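Local coordinates for 462aa long hypothetical selenium-binding protein (Sulfolobus tokodaii, PDB 2ECE) that is of uncertain function but folds as a beta-propeller and, judging from its family, may bind selenium, at residues P10-S15 with S82-P87; V319-T324 with W340-V345. All coordinates share one frame; numbering follows the deposited sequence.

The two contacts lie on opposite sides of the centre of this beta-propeller chain, their centres 35 Å apart and their nearest atoms about 22 Å apart, so they do not touch. Both segments of interaction 1 precede those of interaction 2 in the sequence. Interaction 1 is peripheral and partly buried, and lays the N-terminal tail before helix 16-20 against the loop between strands 77-78 and 97-101. Interaction 2 is fully buried and joins the connection between two successive sheets, from strand 318-319 to strand 326-328, to the turn between strands 334-339 and 344-349. One fastens a chain terminus to the propeller; the other ties an inter-blade linker to the blade it leads into.

Interaction 1: residues P10-S15 with S82-P87; sequences PTFYPS and SSALCP
The irregular segment 10-15 runs past the 3-10 turn 82-85, and the two backbones come closest at Phe12 and Ser82, whose CA atoms are 4.2 Å apart. The polar centre is Ser82. Its hydroxyl, set anti to its own carbonyl carbon (chi1 -65°), accepts the backbone N-H of Tyr13, N to OG 2.8 Å, in a nearly straight bond (167° at the hydrogen). Asp457 OD2 grips the same OG from the C-terminal tail, so one hydroxyl joins both chain ends. Phe12 swings its ring alongside the turn, and Ala84 CB meets it obliquely near CE2, at 3.5 Å. Leu85, extended beyond CB (chi2 177°), sends CD1 to the bend of the tail: it lies 3.5 Å from Pro14 N and also touches Phe12 CB. Leu85 and the Pro14 ring lie alongside each other with a common direction, CD1 and CG being 3.9 Å apart. In the propeller, the loop 82-87 follows strand 77-78 of the second sheet, while the tail leads into helix 16-20 and on to strand 27-33, which pairs with the C-terminal strand 443-449 in the closing sheet; a disulfide from Cys86 to Cys460 ties the C-terminal tail to this same loop. The Tyr13 side chain heads away from the turn, though its CD1 still lies beside Ser82 OG; its hydroxyl is hydrogen-bonded to Gly451 O. Over one face of that ring, toward the rim, sits Thr11 O, 2.9 Å above the plane; this carbonyl is hydrogen-bonded to Arg95 NH2. A water lies between the two backbones, 2.9 Å from Ser82 O and 3.1 Å from Pro14 O and placed to donate to either, though other acceptors compete for its two protons. Just beyond, Ser15 stands at the N-cap of helix 16-20, where its hydroxyl makes a weak bond to Met18 N.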
loop_
_atom_site.group_PDB
_atom_site.type_symbol
_atom_site.label_atom_id
_atom_site.label_comp_id
_atom_site.label_asym_id
_atom_site.label_seq_id
_atom_site.Cartn_x
_atom_site.Cartn_y
_atom_site.Cartn_z
ATOM N N PRO A 10 -1.843 -11.858 21.499
ATOM C CA PRO A 10 -1.783 -13.088 20.704
ATOM C C PRO A 10 -1.562 -12.879 19.203
ATOM O O PRO A 10 -1.252 -13.825 18.483
ATOM C CB PRO A 10 -3.116 -13.765 21.017
ATOM C CG PRO A 10 -4.024 -12.604 21.295
ATOM C CD PRO A 10 -3.152 -11.727 22.161
ATOM N N THR A 11 -1.715 -11.648 18.720
ATOM C CA THR A 11 -1.499 -11.403 17.298
ATOM C C THR A 11 -0.079 -10.919 17.002
ATOM O O THR A 11 0.252 -10.617 15.856
ATOM C CB THR A 11 -2.508 -10.390 16.731
ATOM O OG1 THR A 11 -2.379 -9.146 17.423
ATOM C CG2 THR A 11 -3.930 -10.922 16.885
ATOM N N PHE A 12 0.755 -10.830 18.036
ATOM C CA PHE A 12 2.146 -10.436 17.839
ATOM C C PHE A 12 2.894 -11.733 17.539
ATOM O O PHE A 12 2.818 -12.691 18.308
ATOM C CB PHE A 12 2.743 -9.807 19.100
ATOM C CG PHE A 12 2.266 -8.409 19.386
ATOM C CD1 PHE A 12 1.403 -7.743 18.515
ATOM C CD2 PHE A 12 2.685 -7.752 20.539
ATOM C CE1 PHE A 12 0.966 -6.449 18.792
ATOM C CE2 PHE A 12 2.257 -6.462 20.824
ATOM C CZ PHE A 12 1.390 -5.804 19.944
ATOM N N TYR A 13 3.613 -11.761 16.424
ATOM C CA TYR A 13 4.356 -12.950 16.035
ATOM C C TYR A 13 5.843 -12.618 16.021
ATOM O O TYR A 13 6.247 -11.602 15.459
ATOM C CB TYR A 13 3.899 -13.409 14.645
ATOM C CG TYR A 13 2.401 -13.295 14.432
ATOM C CD1 TYR A 13 1.874 -12.314 13.584
ATOM C CD2 TYR A 13 1.513 -14.151 15.088
ATOM C CE1 TYR A 13 0.494 -12.183 13.389
ATOM C CE2 TYR A 13 0.127 -14.032 14.907
ATOM C CZ TYR A 13 -0.374 -13.044 14.051
ATOM O OH TYR A 13 -1.732 -12.925 13.858
ATOM N N PRO A 14 6.679 -13.466 16.648
ATOM C CA PRO A 14 8.124 -13.199 16.670
ATOM C C PRO A 14 8.726 -13.208 15.271
ATOM O O PRO A 14 9.554 -12.365 14.930
ATOM C CB PRO A 14 8.684 -14.358 17.507
ATOM C CG PRO A 14 7.524 -14.795 18.343
ATOM C CD PRO A 14 6.369 -14.706 17.378
ATOM N N SER A 15 8.282 -14.163 14.465
ATOM C CA SER A 15 8.815 -14.352 13.125
ATOM C C SER A 15 7.773 -14.642 12.058
ATOM O O SER A 15 6.612 -14.917 12.362
ATOM C CB SER A 15 9.766 -15.532 13.154
ATOM O OG SER A 15 9.066 -16.658 13.649
ATOM N N SER A 82 3.703 -6.950 15.420
ATOM C CA SER A 82 4.782 -7.876 15.774
ATOM C C SER A 82 6.115 -7.220 16.141
ATOM O O SER A 82 6.912 -7.793 16.891
ATOM C CB SER A 82 4.996 -8.885 14.642
ATOM O OG SER A 82 3.850 -9.710 14.491
ATOM N N SER A 83 6.355 -6.024 15.615
ATOM C CA SER A 83 7.592 -5.305 15.895
ATOM C C SER A 83 7.757 -5.027 17.389
ATOM O O SER A 83 8.863 -4.742 17.844
ATOM C CB SER A 83 7.617 -3.986 15.125
ATOM O OG SER A 83 6.516 -3.166 15.502
ATOM N N ALA A 84 6.663 -5.116 18.145
ATOM C CA ALA A 84 6.707 -4.868 19.589
ATOM C C ALA A 84 7.520 -5.926 20.336
ATOM O O ALA A 84 7.943 -5.703 21.473
ATOM C CB ALA A 84 5.290 -4.815 20.160
ATOM N N LEU A 85 7.719 -7.076 19.702
ATOM C CA LEU A 85 8.482 -8.158 20.308
ATOM C C LEU A 85 9.981 -7.942 20.115
ATOM O O LEU A 85 10.798 -8.732 20.590
ATOM C CB LEU A 85 8.061 -9.500 19.711
ATOM C CG LEU A 85 6.617 -9.926 20.010
ATOM C CD1 LEU A 85 6.312 -11.233 19.298
ATOM C CD2 LEU A 85 6.421 -10.084 21.514
ATOM N N CYS A 86 10.334 -6.871 19.409
ATOM C CA CYS A 86 11.733 -6.530 19.176
ATOM C C CYS A 86 12.382 -6.108 20.503
ATOM O O CYS A 86 11.700 -5.636 21.414
ATOM C CB CYS A 86 11.838 -5.361 18.192
ATOM S SG CYS A 86 11.281 -5.686 16.485
ATOM N N PRO A 87 13.709 -6.267 20.623
ATOM C CA PRO A 87 14.414 -5.887 21.851
ATOM C C PRO A 87 14.035 -4.503 22.375
ATOM O O PRO A 87 13.864 -4.309 23.578
ATOM C CB PRO A 87 15.875 -5.969 21.432
ATOM C CG PRO A 87 15.868 -7.188 20.553
ATOM C CD PRO A 87 14.618 -6.970 19.694
HETATM O O HOH W 1 8.996 -9.583 16.085
#

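Interaction 2: residues V319-T324 with W340-V345; sequences VPPLVT and WGIGEV
Two backbone bonds hold the linker 319-324 to the turn 340-345. Gly341 N donates to Pro321 O at 2.8 Å, and Trp340 N to Leu322 O at 3.0 Å; in each the donor stands well above the carbonyl plane, 47° and 42° out of it. Gly341 CA also points a C-H at Pro320 O, 3.3 Å away. A side chain there would not fit, since a beta carbon would fall 1.9 Å from Pro320 O. Leu322 spreads over this glycine and crosses Trp340 obliquely, its CD1 4.0 Å from CE3. The indole CG is anti to the backbone N (chi1 -165°), and the ring is fixed by NE1 bonding Asn399 O and by edge-to-face packing with Tyr410. On the other flank Ile342, extended along CG1, lays its CD1 against Pro321, 3.6 Å from CA, while its CG1 lies 4.1 Å from Val319 CG1. An alanine at Ile342 would remove CG1, CG2 and CD1, and would probably lose the apolar contact with Pro321 and Val319 and loosen the turn's hold on the linker. Thr324 turns its hydroxyl past Trp340 CB to Gln384 OE1. Opposite Leu339, Gly343 and Glu344 have the geometry of a G1 beta bulge where strand 344-349 begins, and Glu344 bonds His369 and pairs with Arg346. The linker thus leaves strand 318-319, on the edge of one propeller sheet, rests Pro321 on Leu339 of strand 334-339 and on Ile300 of strand 291-304, and enters strand 326-328 of the next sheet.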
loop_
_atom_site.group_PDB
_atom_site.type_symbol
_atom_site.label_atom_id
_atom_site.label_comp_id
_atom_site.label_asym_id
_atom_site.label_seq_id
_atom_site.Cartn_x
_atom_site.Cartn_y
_atom_site.Cartn_z
ATOM N N VAL A 319 -1.840 0.391 -23.833
ATOM C CA VAL A 319 -2.296 0.394 -22.447
ATOM C C VAL A 319 -1.092 0.035 -21.590
ATOM O O VAL A 319 -0.553 -1.069 -21.693
ATOM C CB VAL A 319 -3.404 -0.652 -22.206
ATOM C CG1 VAL A 319 -3.880 -0.589 -20.753
ATOM C CG2 VAL A 319 -4.568 -0.407 -23.160
ATOM N N PRO A 320 -0.637 0.969 -20.746
ATOM C CA PRO A 320 0.519 0.654 -19.908
ATOM C C PRO A 320 0.050 -0.324 -18.842
ATOM O O PRO A 320 -1.122 -0.306 -18.456
ATOM C CB PRO A 320 0.905 2.013 -19.317
ATOM C CG PRO A 320 0.246 3.022 -20.259
ATOM C CD PRO A 320 -1.065 2.359 -20.541
ATOM N N PRO A 321 0.939 -1.212 -18.376
ATOM C CA PRO A 321 0.489 -2.145 -17.347
ATOM C C PRO A 321 0.131 -1.391 -16.070
ATOM O O PRO A 321 -0.810 -1.760 -15.372
ATOM C CB PRO A 321 1.692 -3.070 -17.169
ATOM C CG PRO A 321 2.852 -2.178 -17.515
ATOM C CD PRO A 321 2.339 -1.477 -18.746
ATOM N N LEU A 322 0.870 -0.315 -15.800
ATOM C CA LEU A 322 0.670 0.506 -14.606
ATOM C C LEU A 322 0.655 -0.347 -13.346
ATOM O O LEU A 322 -0.376 -0.478 -12.679
ATOM C CB LEU A 322 -0.635 1.302 -14.692
ATOM C CG LEU A 322 -0.763 2.338 -15.813
ATOM C CD1 LEU A 322 -2.147 2.983 -15.752
ATOM C CD2 LEU A 322 0.332 3.386 -15.672
ATOM N N VAL A 323 1.799 -0.945 -13.036
ATOM C CA VAL A 323 1.923 -1.761 -11.834
ATOM C C VAL A 323 2.018 -0.770 -10.683
ATOM O O VAL A 323 3.044 -0.108 -10.515
ATOM C CB VAL A 323 3.191 -2.637 -11.887
ATOM C CG1 VAL A 323 3.381 -3.372 -10.561
ATOM C CG2 VAL A 323 3.065 -3.653 -13.034
ATOM N N THR A 324 0.942 -0.665 -9.904
ATOM C CA THR A 324 0.880 0.278 -8.789
ATOM C C THR A 324 1.098 -0.294 -7.383
ATOM O O THR A 324 1.427 0.452 -6.460
ATOM C CB THR A 324 -0.464 1.022 -8.795
ATOM O OG1 THR A 324 -1.531 0.068 -8.817
ATOM C CG2 THR A 324 -0.571 1.931 -10.014
ATOM N N TRP A 340 -2.872 -2.129 -12.818
ATOM C CA TRP A 340 -4.021 -1.241 -12.821
ATOM C C TRP A 340 -4.397 -0.724 -14.205
ATOM O O TRP A 340 -5.497 -0.216 -14.398
ATOM C CB TRP A 340 -3.737 -0.068 -11.888
ATOM C CG TRP A 340 -4.945 0.721 -11.534
ATOM C CD1 TRP A 340 -6.030 0.290 -10.822
ATOM C CD2 TRP A 340 -5.172 2.106 -11.815
ATOM N NE1 TRP A 340 -6.919 1.330 -10.636
ATOM C CE2 TRP A 340 -6.416 2.453 -11.240
ATOM C CE3 TRP A 340 -4.446 3.088 -12.503
ATOM C CZ2 TRP A 340 -6.944 3.740 -11.321
ATOM C CZ3 TRP A 340 -4.975 4.375 -12.584
ATOM C CH2 TRP A 340 -6.211 4.684 -11.999
ATOM N N GLY A 341 -3.483 -0.846 -15.163
ATOM C CA GLY A 341 -3.773 -0.386 -16.509
ATOM C C GLY A 341 -4.358 -1.513 -17.337
ATOM O O GLY A 341 -5.506 -1.455 -17.773
ATOM N N ILE A 342 -3.564 -2.560 -17.533
ATOM C CA ILE A 342 -4.003 -3.707 -18.312
ATOM C C ILE A 342 -5.156 -4.485 -17.667
ATOM O O ILE A 342 -6.082 -4.915 -18.362
ATOM C CB ILE A 342 -2.803 -4.638 -18.592
ATOM C CG1 ILE A 342 -1.926 -3.994 -19.671
ATOM C CG2 ILE A 342 -3.288 -6.029 -18.999
ATOM C CD1 ILE A 342 -0.550 -4.581 -19.785
ATOM N N GLY A 343 -5.105 -4.661 -16.346
ATOM C CA GLY A 343 -6.163 -5.374 -15.647
ATOM C C GLY A 343 -5.802 -6.775 -15.183
ATOM O O GLY A 343 -6.477 -7.748 -15.531
ATOM N N GLU A 344 -4.749 -6.891 -14.377
ATOM C CA GLU A 344 -4.328 -8.203 -13.897
ATOM C C GLU A 344 -3.711 -8.184 -12.501
ATOM O O GLU A 344 -3.343 -7.133 -11.970
ATOM C CB GLU A 344 -3.275 -8.810 -14.838
ATOM C CG GLU A 344 -3.650 -8.946 -16.313
ATOM C CD GLU A 344 -2.477 -9.446 -17.162
ATOM O OE1 GLU A 344 -1.370 -9.626 -16.606
ATOM O OE2 GLU A 344 -2.654 -9.655 -18.380
ATOM N N VAL A 345 -3.624 -9.374 -11.921
ATOM C CA VAL A 345 -2.957 -9.591 -10.651
ATOM C C VAL A 345 -2.094 -10.776 -11.046
ATOM O O VAL A 345 -2.601 -11.751 -11.616
ATOM C CB VAL A 345 -3.892 -10.031 -9.503
ATOM C CG1 VAL A 345 -3.049 -10.381 -8.284
ATOM C CG2 VAL A 345 -4.863 -8.915 -9.136
#